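Local coordinates for glycosyl hydrolase, family 38 (Enterococcus faecalis, PDB 5KBP), which probably hydrolyses alpha-mannosidic linkages in glycans as a family 38 glycoside hydrolase and probably binds a metal ion, at residues Lys558-Glu563 and Val676-Gly681; Leu735-Val740 and Ala747-Arg752; Leu659-Thr664 and Phe776-Ser781; Tyr604-Thr609 and Thr648-Ile653. All blocks are in the same frame, centred on the assembly; numbering follows the deposited sequence.

Interaction 1 (Lys558-Glu563 and Val676-Gly681). With SO4 (sulfate ion), chain K.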
# COMPACT_ATOMS: atom_id res chain seq x y z
N LYS A 558 41.42 -1.78 -14.25
CA LYS A 558 40.43 -0.71 -14.22
C LYS A 558 39.01 -1.23 -13.97
O LYS A 558 38.03 -0.59 -14.38
CB LYS A 558 40.48 0.13 -15.50
CG LYS A 558 41.82 0.79 -15.74
CD LYS A 558 41.83 1.56 -17.05
CE LYS A 558 43.18 2.21 -17.29
NZ LYS A 558 43.23 2.97 -18.56
N LEU A 559 38.88 -2.37 -13.31
CA LEU A 559 37.57 -2.90 -12.98
C LEU A 559 36.97 -2.15 -11.80
O LEU A 559 37.68 -1.57 -10.97
CB LEU A 559 37.67 -4.39 -12.66
CG LEU A 559 38.18 -5.29 -13.79
CD1 LEU A 559 38.38 -6.72 -13.31
CD2 LEU A 559 37.22 -5.25 -14.97
N LEU A 560 35.63 -2.16 -11.73
CA LEU A 560 34.88 -1.47 -10.68
C LEU A 560 35.14 0.04 -10.73
O LEU A 560 35.50 0.66 -9.73
CB LEU A 560 35.19 -2.05 -9.30
CG LEU A 560 34.21 -1.73 -8.17
CD1 LEU A 560 32.88 -2.44 -8.39
CD2 LEU A 560 34.80 -2.09 -6.81
N THR A 561 34.96 0.62 -11.91
CA THR A 561 35.05 2.06 -12.11
C THR A 561 33.65 2.64 -12.23
O THR A 561 32.83 2.12 -12.99
CB THR A 561 35.88 2.39 -13.35
OG1 THR A 561 37.24 1.97 -13.16
CG2 THR A 561 35.85 3.89 -13.63
N PHE A 562 33.38 3.70 -11.48
CA PHE A 562 32.06 4.32 -11.44
C PHE A 562 32.01 5.52 -12.37
O PHE A 562 32.98 6.28 -12.49
CB PHE A 562 31.70 4.73 -10.01
CG PHE A 562 31.60 3.57 -9.06
CD1 PHE A 562 30.46 2.78 -9.04
CD2 PHE A 562 32.64 3.26 -8.21
CE1 PHE A 562 30.37 1.71 -8.17
CE2 PHE A 562 32.55 2.19 -7.33
CZ PHE A 562 31.41 1.42 -7.32
N GLU A 563 30.86 5.69 -13.03
CA GLU A 563 30.68 6.73 -14.03
C GLU A 563 29.29 7.34 -13.85
O GLU A 563 28.29 6.61 -13.85
CB GLU A 563 30.83 6.18 -15.45
CG GLU A 563 30.57 7.19 -16.55
CD GLU A 563 30.23 6.53 -17.87
OE1 GLU A 563 29.06 6.12 -18.05
OE2 GLU A 563 31.13 6.41 -18.73
N VAL A 676 28.51 1.28 -13.10
CA VAL A 676 29.79 0.70 -12.74
C VAL A 676 30.36 0.01 -13.97
O VAL A 676 29.62 -0.65 -14.72
CB VAL A 676 29.66 -0.29 -11.55
CG1 VAL A 676 28.64 -1.38 -11.85
CG2 VAL A 676 31.01 -0.89 -11.19
N LEU A 677 31.66 0.17 -14.19
CA LEU A 677 32.31 -0.26 -15.42
C LEU A 677 33.21 -1.46 -15.16
O LEU A 677 33.86 -1.54 -14.11
CB LEU A 677 33.12 0.88 -16.04
CG LEU A 677 32.42 1.81 -17.04
CD1 LEU A 677 31.09 2.33 -16.52
CD2 LEU A 677 33.34 2.98 -17.40
N PHE A 678 33.25 -2.37 -16.13
CA PHE A 678 34.11 -3.55 -16.06
C PHE A 678 34.76 -3.77 -17.41
O PHE A 678 34.24 -4.51 -18.26
CB PHE A 678 33.33 -4.80 -15.63
CG PHE A 678 32.82 -4.74 -14.22
CD1 PHE A 678 33.64 -5.04 -13.15
CD2 PHE A 678 31.50 -4.39 -13.97
CE1 PHE A 678 33.17 -4.99 -11.86
CE2 PHE A 678 31.02 -4.34 -12.67
CZ PHE A 678 31.86 -4.64 -11.62
N PRO A 679 35.91 -3.14 -17.67
CA PRO A 679 36.62 -3.36 -18.93
C PRO A 679 37.11 -4.80 -19.04
O PRO A 679 37.95 -5.24 -18.25
CB PRO A 679 37.78 -2.36 -18.87
CG PRO A 679 37.34 -1.33 -17.89
CD PRO A 679 36.53 -2.07 -16.87
N THR A 680 36.58 -5.53 -20.02
CA THR A 680 36.98 -6.91 -20.23
C THR A 680 38.30 -7.04 -20.99
O THR A 680 38.98 -8.05 -20.85
CB THR A 680 35.89 -7.68 -20.98
OG1 THR A 680 35.71 -7.11 -22.29
CG2 THR A 680 34.57 -7.61 -20.22
N GLY A 681 38.65 -6.03 -21.79
CA GLY A 681 39.89 -6.06 -22.53
C GLY A 681 39.84 -6.81 -23.85
O GLY A 681 40.88 -6.99 -24.48
S SO4 K . 46.60 1.91 -19.39
O1 SO4 K . 46.02 0.63 -19.00
O2 SO4 K . 46.93 2.68 -18.19
O3 SO4 K . 47.82 1.68 -20.16
O4 SO4 K . 45.65 2.66 -20.20
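A G1 beta bulge joins two antiparallel strands here: Leu560 and Thr561 both face Leu677, in one of the two facing sheets of a beta sandwich of the kind seen in the galactose-mutarotase clan. Leu560 takes the left-handed backbone conformation of the first bulge position, so two successive N-H groups turn to one acceptor. Thr561 N donates to Leu677 O at 3.3 Å and nearly straight (164°), whereas the bond from Leu560 N to Leu677 O is weak, bent to 121°. The return bond, Leu677 N to Thr561 O, is 2.6 Å. Thr561 OG1 adds a local tie, donating to Lys558 O at 2.9 Å from above the carbonyl plane. Pro679 CD lies 3.3 Å from Lys558 O, where proline, having no N-H, offers a carbon instead of a donor.

Branched and aromatic groups fill the inner face. Leu560 CD1 touches Val676 CG2 at 3.7 Å and continues to Phe678 CZ, while Leu559 CD2 meets the edge of the Phe678 ring. Leu560 and Phe562 pack on both strands 641-653 and 772-783 of the opposite sheet, Leu559 on Leu780 and Phe678 on Tyr778. At the solvent side the extended Lys558 chain reaches a sulfate ion, probably from the crystallisation liquor, NZ to O4 2.9 Å, and Glu563 pairs with Arg675. The chemistry is divided: hydrocarbon lies inside, the bulge brings two N-H groups to one carbonyl, one only weakly bonded, and charge is kept outside.

Interaction 2 (Leu735-Val740 and Ala747-Arg752)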
# COMPACT_ATOMS: atom_id res chain seq x y z
N LEU A 735 19.78 -5.23 -10.91
CA LEU A 735 20.42 -4.22 -11.76
C LEU A 735 20.28 -4.70 -13.20
O LEU A 735 21.18 -5.28 -13.79
CB LEU A 735 21.88 -4.02 -11.36
CG LEU A 735 22.17 -4.02 -9.85
CD1 LEU A 735 23.66 -3.81 -9.60
CD2 LEU A 735 21.34 -2.98 -9.12
N ASN A 736 19.10 -4.43 -13.77
CA ASN A 736 18.66 -5.10 -14.99
C ASN A 736 19.01 -4.36 -16.27
O ASN A 736 18.69 -4.86 -17.36
CB ASN A 736 17.14 -5.33 -14.92
CG ASN A 736 16.74 -6.17 -13.72
OD1 ASN A 736 15.94 -5.73 -12.89
ND2 ASN A 736 17.29 -7.37 -13.63
N GLU A 737 19.64 -3.19 -16.20
CA GLU A 737 20.09 -2.48 -17.38
C GLU A 737 21.61 -2.56 -17.48
O GLU A 737 22.32 -2.30 -16.50
CB GLU A 737 19.66 -1.01 -17.36
CG GLU A 737 19.92 -0.29 -18.68
CD GLU A 737 19.75 1.21 -18.57
OE1 GLU A 737 20.76 1.91 -18.35
OE2 GLU A 737 18.61 1.69 -18.71
N TYR A 738 22.10 -2.93 -18.67
CA TYR A 738 23.53 -2.99 -18.92
C TYR A 738 23.80 -2.51 -20.34
O TYR A 738 22.89 -2.35 -21.15
CB TYR A 738 24.08 -4.42 -18.73
CG TYR A 738 23.77 -5.35 -19.88
CD1 TYR A 738 22.55 -6.00 -19.96
CD2 TYR A 738 24.70 -5.57 -20.89
CE1 TYR A 738 22.27 -6.86 -21.01
CE2 TYR A 738 24.42 -6.41 -21.95
CZ TYR A 738 23.20 -7.06 -22.00
OH TYR A 738 22.92 -7.90 -23.04
N GLU A 739 25.08 -2.29 -20.63
CA GLU A 739 25.52 -1.95 -21.97
C GLU A 739 26.96 -2.42 -22.15
O GLU A 739 27.80 -2.20 -21.28
CB GLU A 739 25.42 -0.44 -22.23
CG GLU A 739 25.95 -0.01 -23.59
CD GLU A 739 25.74 1.47 -23.86
OE1 GLU A 739 25.67 1.85 -25.04
OE2 GLU A 739 25.65 2.25 -22.88
N VAL A 740 27.23 -3.07 -23.28
CA VAL A 740 28.57 -3.52 -23.63
C VAL A 740 29.17 -2.46 -24.54
O VAL A 740 28.74 -2.29 -25.69
CB VAL A 740 28.55 -4.90 -24.30
CG1 VAL A 740 29.97 -5.37 -24.57
CG2 VAL A 740 27.80 -5.89 -23.44
N ALA A 747 29.17 -2.23 -18.79
CA ALA A 747 28.70 -1.14 -17.94
C ALA A 747 27.33 -1.53 -17.39
O ALA A 747 26.36 -1.63 -18.16
CB ALA A 747 28.63 0.17 -18.70
N VAL A 748 27.25 -1.75 -16.09
CA VAL A 748 26.00 -2.08 -15.42
C VAL A 748 25.44 -0.81 -14.79
O VAL A 748 26.13 -0.15 -14.00
CB VAL A 748 26.19 -3.18 -14.36
CG1 VAL A 748 24.90 -3.40 -13.58
CG2 VAL A 748 26.66 -4.47 -15.01
N THR A 749 24.20 -0.47 -15.13
CA THR A 749 23.57 0.72 -14.59
C THR A 749 23.09 0.45 -13.17
O THR A 749 22.32 -0.49 -12.93
CB THR A 749 22.40 1.15 -15.47
OG1 THR A 749 22.87 1.44 -16.79
CG2 THR A 749 21.73 2.39 -14.89
N LEU A 750 23.53 1.28 -12.23
CA LEU A 750 23.14 1.12 -10.83
C LEU A 750 21.83 1.85 -10.52
O LEU A 750 20.93 1.27 -9.90
CB LEU A 750 24.26 1.61 -9.91
CG LEU A 750 25.61 0.92 -10.06
CD1 LEU A 750 26.62 1.51 -9.08
CD2 LEU A 750 25.48 -0.58 -9.86
N ILE A 751 21.72 3.10 -10.95
CA ILE A 751 20.56 3.92 -10.62
C ILE A 751 20.43 5.00 -11.68
O ILE A 751 21.43 5.55 -12.16
CB ILE A 751 20.69 4.51 -9.19
CG1 ILE A 751 19.39 5.20 -8.76
CG2 ILE A 751 21.87 5.46 -9.09
CD1 ILE A 751 19.41 5.67 -7.32
N ARG A 752 19.19 5.29 -12.07
CA ARG A 752 18.91 6.32 -13.06
C ARG A 752 17.76 7.18 -12.55
O ARG A 752 16.70 6.64 -12.20
CB ARG A 752 18.57 5.71 -14.42
CG ARG A 752 18.49 6.73 -15.55
CD ARG A 752 18.31 6.06 -16.91
NE ARG A 752 16.98 5.48 -17.06
CZ ARG A 752 15.94 6.13 -17.57
NH1 ARG A 752 14.77 5.53 -17.68
NH2 ARG A 752 16.08 7.39 -17.95
O HOH W 1 20.17 -1.51 -14.12
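Glu737 and Thr749 meet across a beta hairpin, strand 737-740 turning back into strand 745-753, and bond through both backbone and side chain. At the turn end the pair Glu739 and Ala747 forms two backbone bonds, Glu739 N to Ala747 O (2.9 Å) and Ala747 N to Glu739 O (2.8 Å). Further along, Thr749 N donates to Glu737 O at 3.0 Å. The partner bond that would complete this ring is replaced by water 1, which accepts from Glu737 N at 2.7 Å and lies 2.7 Å from Thr749 O; with the strands drawing apart here, the water bridges the second half of this same pair.

Thr749 turns OG1 beside its own backbone N, chi1 -60°, and donates to Glu737 OE1 at 2.7 Å. The hydroxyl comes to the anti side of the carboxylate, 28° out of its plane. The other oxygen, OE2, is bonded to Ser301 OG and Asn298 ND2, so both branches of this buried acid have partners. Arg752 lies near it, but OE2 stands well out of the guanidinium plane, so only the charges act on each other. The arginine's own N-H groups go to Asp567, Asn570 O, Ser301 OG and Asn298 O. Tyr738 OH is bonded to His687, while Glu739 reaches Asn711 N through OE1 and Arg675 through OE2.

Leucine suits position 735 because its unbranched CB and two methyls can serve several neighbours: Leu735 packs on Phe776 and on Val304 of helix 304-332, its CB lies against Val748 CG1, and its CD1 touches Leu750 CD2 at 3.7 Å.

Interaction 3 (Leu659-Thr664 and Phe776-Ser781)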
# COMPACT_ATOMS: atom_id res chain seq x y z
N LEU A 659 33.89 -12.78 -6.82
CA LEU A 659 34.25 -11.55 -6.13
C LEU A 659 32.98 -10.73 -5.96
O LEU A 659 32.41 -10.24 -6.94
CB LEU A 659 35.31 -10.78 -6.92
CG LEU A 659 36.13 -9.74 -6.16
CD1 LEU A 659 37.06 -10.42 -5.16
CD2 LEU A 659 36.92 -8.87 -7.12
N PHE A 660 32.53 -10.57 -4.71
CA PHE A 660 31.26 -9.93 -4.42
C PHE A 660 31.45 -8.44 -4.16
O PHE A 660 32.44 -8.02 -3.54
CB PHE A 660 30.59 -10.59 -3.22
CG PHE A 660 30.14 -12.00 -3.48
CD1 PHE A 660 31.00 -13.07 -3.31
CD2 PHE A 660 28.84 -12.26 -3.89
CE1 PHE A 660 30.59 -14.36 -3.54
CE2 PHE A 660 28.42 -13.55 -4.13
CZ PHE A 660 29.29 -14.61 -3.96
N PHE A 661 30.49 -7.64 -4.62
CA PHE A 661 30.50 -6.20 -4.43
C PHE A 661 29.20 -5.76 -3.77
O PHE A 661 28.13 -6.34 -4.00
CB PHE A 661 30.68 -5.46 -5.76
CG PHE A 661 31.84 -5.94 -6.56
CD1 PHE A 661 33.14 -5.77 -6.10
CD2 PHE A 661 31.65 -6.54 -7.79
CE1 PHE A 661 34.21 -6.21 -6.84
CE2 PHE A 661 32.72 -6.98 -8.54
CZ PHE A 661 34.01 -6.82 -8.07
N GLU A 662 29.29 -4.71 -2.95
CA GLU A 662 28.12 -4.13 -2.29
C GLU A 662 28.35 -2.62 -2.22
O GLU A 662 29.07 -2.13 -1.35
CB GLU A 662 27.92 -4.72 -0.90
CG GLU A 662 26.45 -4.89 -0.52
CD GLU A 662 26.27 -5.49 0.86
OE1 GLU A 662 26.14 -4.72 1.83
OE2 GLU A 662 26.27 -6.74 0.97
N THR A 663 27.75 -1.89 -3.16
CA THR A 663 27.91 -0.45 -3.25
C THR A 663 26.71 0.25 -2.60
O THR A 663 25.56 -0.08 -2.91
CB THR A 663 28.04 -0.01 -4.71
OG1 THR A 663 29.20 -0.62 -5.29
CG2 THR A 663 28.16 1.50 -4.81
N THR A 664 26.99 1.20 -1.72
CA THR A 664 25.96 1.95 -1.02
C THR A 664 26.16 3.44 -1.25
O THR A 664 27.29 3.95 -1.18
CB THR A 664 25.97 1.67 0.49
OG1 THR A 664 27.26 1.99 1.03
CG2 THR A 664 25.67 0.20 0.76
N PHE A 776 23.45 -1.61 -3.76
CA PHE A 776 23.48 -2.39 -4.99
C PHE A 776 24.39 -3.59 -4.79
O PHE A 776 25.57 -3.43 -4.46
CB PHE A 776 23.96 -1.54 -6.16
CG PHE A 776 23.29 -0.20 -6.25
CD1 PHE A 776 22.00 -0.08 -6.74
CD2 PHE A 776 23.95 0.95 -5.83
CE1 PHE A 776 21.38 1.16 -6.81
CE2 PHE A 776 23.34 2.19 -5.90
CZ PHE A 776 22.05 2.29 -6.39
N LYS A 777 23.84 -4.79 -4.99
CA LYS A 777 24.58 -6.04 -4.84
C LYS A 777 24.88 -6.61 -6.22
O LYS A 777 23.97 -6.84 -7.01
CB LYS A 777 23.79 -7.04 -4.00
CG LYS A 777 23.58 -6.61 -2.56
CD LYS A 777 22.85 -7.68 -1.76
CE LYS A 777 22.65 -7.26 -0.32
NZ LYS A 777 21.93 -8.29 0.47
N TYR A 778 26.17 -6.83 -6.49
CA TYR A 778 26.61 -7.37 -7.77
C TYR A 778 27.96 -8.05 -7.54
O TYR A 778 28.53 -7.99 -6.45
CB TYR A 778 26.68 -6.28 -8.84
CG TYR A 778 27.52 -5.07 -8.47
CD1 TYR A 778 27.06 -4.12 -7.57
CD2 TYR A 778 28.77 -4.88 -9.04
CE1 TYR A 778 27.82 -3.02 -7.24
CE2 TYR A 778 29.54 -3.77 -8.71
CZ TYR A 778 29.06 -2.85 -7.81
OH TYR A 778 29.82 -1.75 -7.48
N GLY A 779 28.46 -8.72 -8.58
CA GLY A 779 29.70 -9.46 -8.42
C GLY A 779 30.36 -9.79 -9.74
O GLY A 779 29.81 -9.56 -10.82
N LEU A 780 31.56 -10.35 -9.63
CA LEU A 780 32.41 -10.66 -10.77
C LEU A 780 32.85 -12.11 -10.70
O LEU A 780 33.08 -12.65 -9.61
CB LEU A 780 33.63 -9.72 -10.80
CG LEU A 780 34.72 -9.84 -11.88
CD1 LEU A 780 35.33 -8.48 -12.14
CD2 LEU A 780 35.80 -10.83 -11.47
N SER A 781 32.97 -12.75 -11.86
CA SER A 781 33.42 -14.13 -11.94
C SER A 781 34.19 -14.32 -13.24
O SER A 781 33.68 -13.99 -14.32
CB SER A 781 32.24 -15.10 -11.87
OG SER A 781 32.69 -16.44 -11.91
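Phe661 lies across Tyr778 and Leu780, and each part of its side chain has its own neighbour. CB sits over one face of the Tyr778 ring, 3.7 Å from the ring centroid, in a CH-pi contact offset toward the rim. The first torsion, chi1 -51°, sets CG beside the backbone N, close to Tyr778 CE2. Phe661 CD2 meets both Tyr778 CD2 and Gly779 CA at 3.6 Å. Beyond it CE2 touches Leu780 CB at 3.7 Å, the leucine carbon lying at the ring edge, and CZ remains within 4.0 Å of Leu780 CB. Across the ring from CE2, CE1 packs on Val650. The ring planes of Phe661 and Tyr778 are inclined at 39°, neither stacked nor edge-to-face.

Strands 659-667 and 772-783 are neighbours in the large antiparallel sheet of nine strands, and this face packs on the second sheet, where Leu559, Leu560 and Phe562 lie opposite. Three hydrogen-bonded pairs, Leu659 with Leu780, Phe661 with Tyr778 and Thr663 with Phe776, give six backbone bonds. Gly779 suits the position opposite Phe660, since a CB there would press against Leu659 O.

Tyr778 OH reaches Thr663 OG1 at 2.5 Å, a short hydrogen bond in which either may donate. Thr663 OG1 is also bonded to Thr648 OG1, so three hydroxyls follow one another among largely apolar side chains. On the opposite face Glu662 and Lys777 lie side by side, CG to CG 3.9 Å, with Glu662 OE2 still 4.6 Å from Lys777 NZ.

Interaction 4 (Tyr604-Thr609 and Thr648-Ile653)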
# COMPACT_ATOMS: atom_id res chain seq x y z
N TYR A 604 37.24 -5.71 1.86
CA TYR A 604 37.80 -4.37 1.84
C TYR A 604 36.68 -3.35 1.65
O TYR A 604 35.71 -3.60 0.93
CB TYR A 604 38.82 -4.20 0.71
CG TYR A 604 40.22 -4.67 1.06
CD1 TYR A 604 40.54 -6.02 1.07
CD2 TYR A 604 41.22 -3.75 1.35
CE1 TYR A 604 41.82 -6.44 1.38
CE2 TYR A 604 42.50 -4.17 1.66
CZ TYR A 604 42.79 -5.51 1.67
OH TYR A 604 44.07 -5.94 1.97
N GLN A 605 36.83 -2.19 2.29
CA GLN A 605 35.94 -1.07 2.09
C GLN A 605 36.63 -0.04 1.20
O GLN A 605 37.76 0.37 1.49
CB GLN A 605 35.54 -0.43 3.42
CG GLN A 605 34.47 0.65 3.28
CD GLN A 605 34.45 1.61 4.45
OE1 GLN A 605 35.46 2.25 4.76
NE2 GLN A 605 33.30 1.73 5.10
N ILE A 606 35.95 0.36 0.13
CA ILE A 606 36.46 1.37 -0.80
C ILE A 606 35.54 2.57 -0.73
O ILE A 606 34.35 2.47 -1.05
CB ILE A 606 36.56 0.83 -2.23
CG1 ILE A 606 37.43 -0.42 -2.28
CG2 ILE A 606 37.11 1.90 -3.16
CD1 ILE A 606 37.51 -1.07 -3.65
N LYS A 607 36.09 3.71 -0.31
CA LYS A 607 35.34 4.96 -0.20
C LYS A 607 35.84 5.95 -1.24
O LYS A 607 37.03 6.24 -1.31
CB LYS A 607 35.47 5.56 1.20
CG LYS A 607 34.48 5.01 2.21
CD LYS A 607 34.56 5.78 3.52
CE LYS A 607 33.48 5.35 4.49
NZ LYS A 607 33.52 6.16 5.74
N GLN A 608 34.91 6.46 -2.05
CA GLN A 608 35.21 7.46 -3.06
C GLN A 608 34.18 8.57 -2.98
O GLN A 608 32.97 8.30 -2.97
CB GLN A 608 35.22 6.86 -4.47
CG GLN A 608 36.32 5.84 -4.71
CD GLN A 608 35.87 4.72 -5.63
OE1 GLN A 608 34.71 4.31 -5.61
NE2 GLN A 608 36.80 4.21 -6.44
N THR A 609 34.65 9.81 -2.90
CA THR A 609 33.79 10.99 -2.91
C THR A 609 34.02 11.75 -4.21
O THR A 609 35.16 12.08 -4.55
CB THR A 609 34.06 11.89 -1.71
OG1 THR A 609 33.63 11.24 -0.51
CG2 THR A 609 33.33 13.22 -1.85
N THR A 648 31.96 0.96 -1.45
CA THR A 648 31.83 -0.38 -1.99
C THR A 648 32.58 -1.36 -1.10
O THR A 648 33.72 -1.11 -0.70
CB THR A 648 32.38 -0.46 -3.42
OG1 THR A 648 31.73 0.53 -4.23
CG2 THR A 648 32.13 -1.84 -4.02
N MET A 649 31.93 -2.48 -0.78
CA MET A 649 32.54 -3.56 -0.00
C MET A 649 32.89 -4.70 -0.95
O MET A 649 32.01 -5.37 -1.48
CB MET A 649 31.59 -4.03 1.10
CG MET A 649 31.37 -3.03 2.22
SD MET A 649 32.83 -2.78 3.25
CE MET A 649 33.02 -4.40 3.98
N VAL A 650 34.19 -4.91 -1.16
CA VAL A 650 34.67 -5.99 -2.01
C VAL A 650 34.99 -7.18 -1.12
O VAL A 650 35.86 -7.10 -0.24
CB VAL A 650 35.91 -5.56 -2.82
CG1 VAL A 650 36.35 -6.68 -3.74
CG2 VAL A 650 35.60 -4.30 -3.61
N THR A 651 34.30 -8.30 -1.35
CA THR A 651 34.41 -9.47 -0.50
C THR A 651 34.90 -10.67 -1.30
O THR A 651 34.48 -10.88 -2.44
CB THR A 651 33.05 -9.81 0.15
OG1 THR A 651 32.53 -8.64 0.80
CG2 THR A 651 33.21 -10.93 1.17
N MET A 652 35.80 -11.44 -0.70
CA MET A 652 36.33 -12.66 -1.28
C MET A 652 36.35 -13.76 -0.22
O MET A 652 36.73 -13.51 0.92
CB MET A 652 37.75 -12.46 -1.84
CG MET A 652 38.49 -13.76 -2.13
SD MET A 652 40.27 -13.56 -2.29
CE MET A 652 40.34 -12.57 -3.78
N ILE A 653 35.94 -14.96 -0.61
CA ILE A 653 36.01 -16.12 0.26
C ILE A 653 37.04 -17.10 -0.31
O ILE A 653 37.46 -17.00 -1.47
CB ILE A 653 34.64 -16.79 0.46
CG1 ILE A 653 34.14 -17.41 -0.85
CG2 ILE A 653 33.63 -15.79 0.98
CD1 ILE A 653 32.82 -18.13 -0.71
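Tyr604 with Val650, and Ile606 with Thr648, are the hydrogen-bonded pairs that join strands 601-613 and 641-653, antiparallel neighbours in the nine-stranded sheet of the beta sandwich. Four backbone bonds form the ladder. Tyr604 N and Val650 N exchange bonds with the carbonyls opposite, each 2.9 Å from its acceptor (Val650 O and Tyr604 O); Ile606 N donates to Thr648 O at 2.8 Å, and Thr648 N to Ile606 O at 2.9 Å. Weaker CA-H contacts fill in between them: Met649 CA lies 3.3 Å from Tyr604 O, and Gln605 CA approaches Thr648 O.

Apolar contact is found on the face that looks at the other sheet. Ile606 CD1 meets Val650 CG2 at 3.8 Å, beta-branched side chains that suit an extended strand; Val650 and Thr648 also touch Leu560, and Ile606 packs on Ile539.

The remaining kind is a sulfur contact. It lies on the partly exposed face, which carries Gln605 and Met649, whose long chains can lie along the strands. Gln605 runs extended, whereas Met649 bends at chi2 (-69°), which turns its SD toward the other strand, 3.6 Å from Gln605 CB.

Overall arrangement
The four contacts build the two facing sheets of one beta sandwich. Interactions 3 and 4 are adjacent in one sheet, strand 641-653 bonding to strand 659-667; interactions 1 and 2 share the other through strands 672-679 and 745-753. Across the interior, Phe562 of interaction 1 lies against Tyr778 and Thr648, and Leu735 of interaction 2 against Phe776; interactions 2 and 4 do not touch. All are largely buried, but interactions 1, 3 and 4 keep one face partly exposed. Interaction 2, next to helix 304-332, instead buries a carboxylate and a guanidinium among polar partners. Interactions 3 and 4 are regular ladders, whereas 1 and 2 are interrupted, by a bulge and by a bridging water.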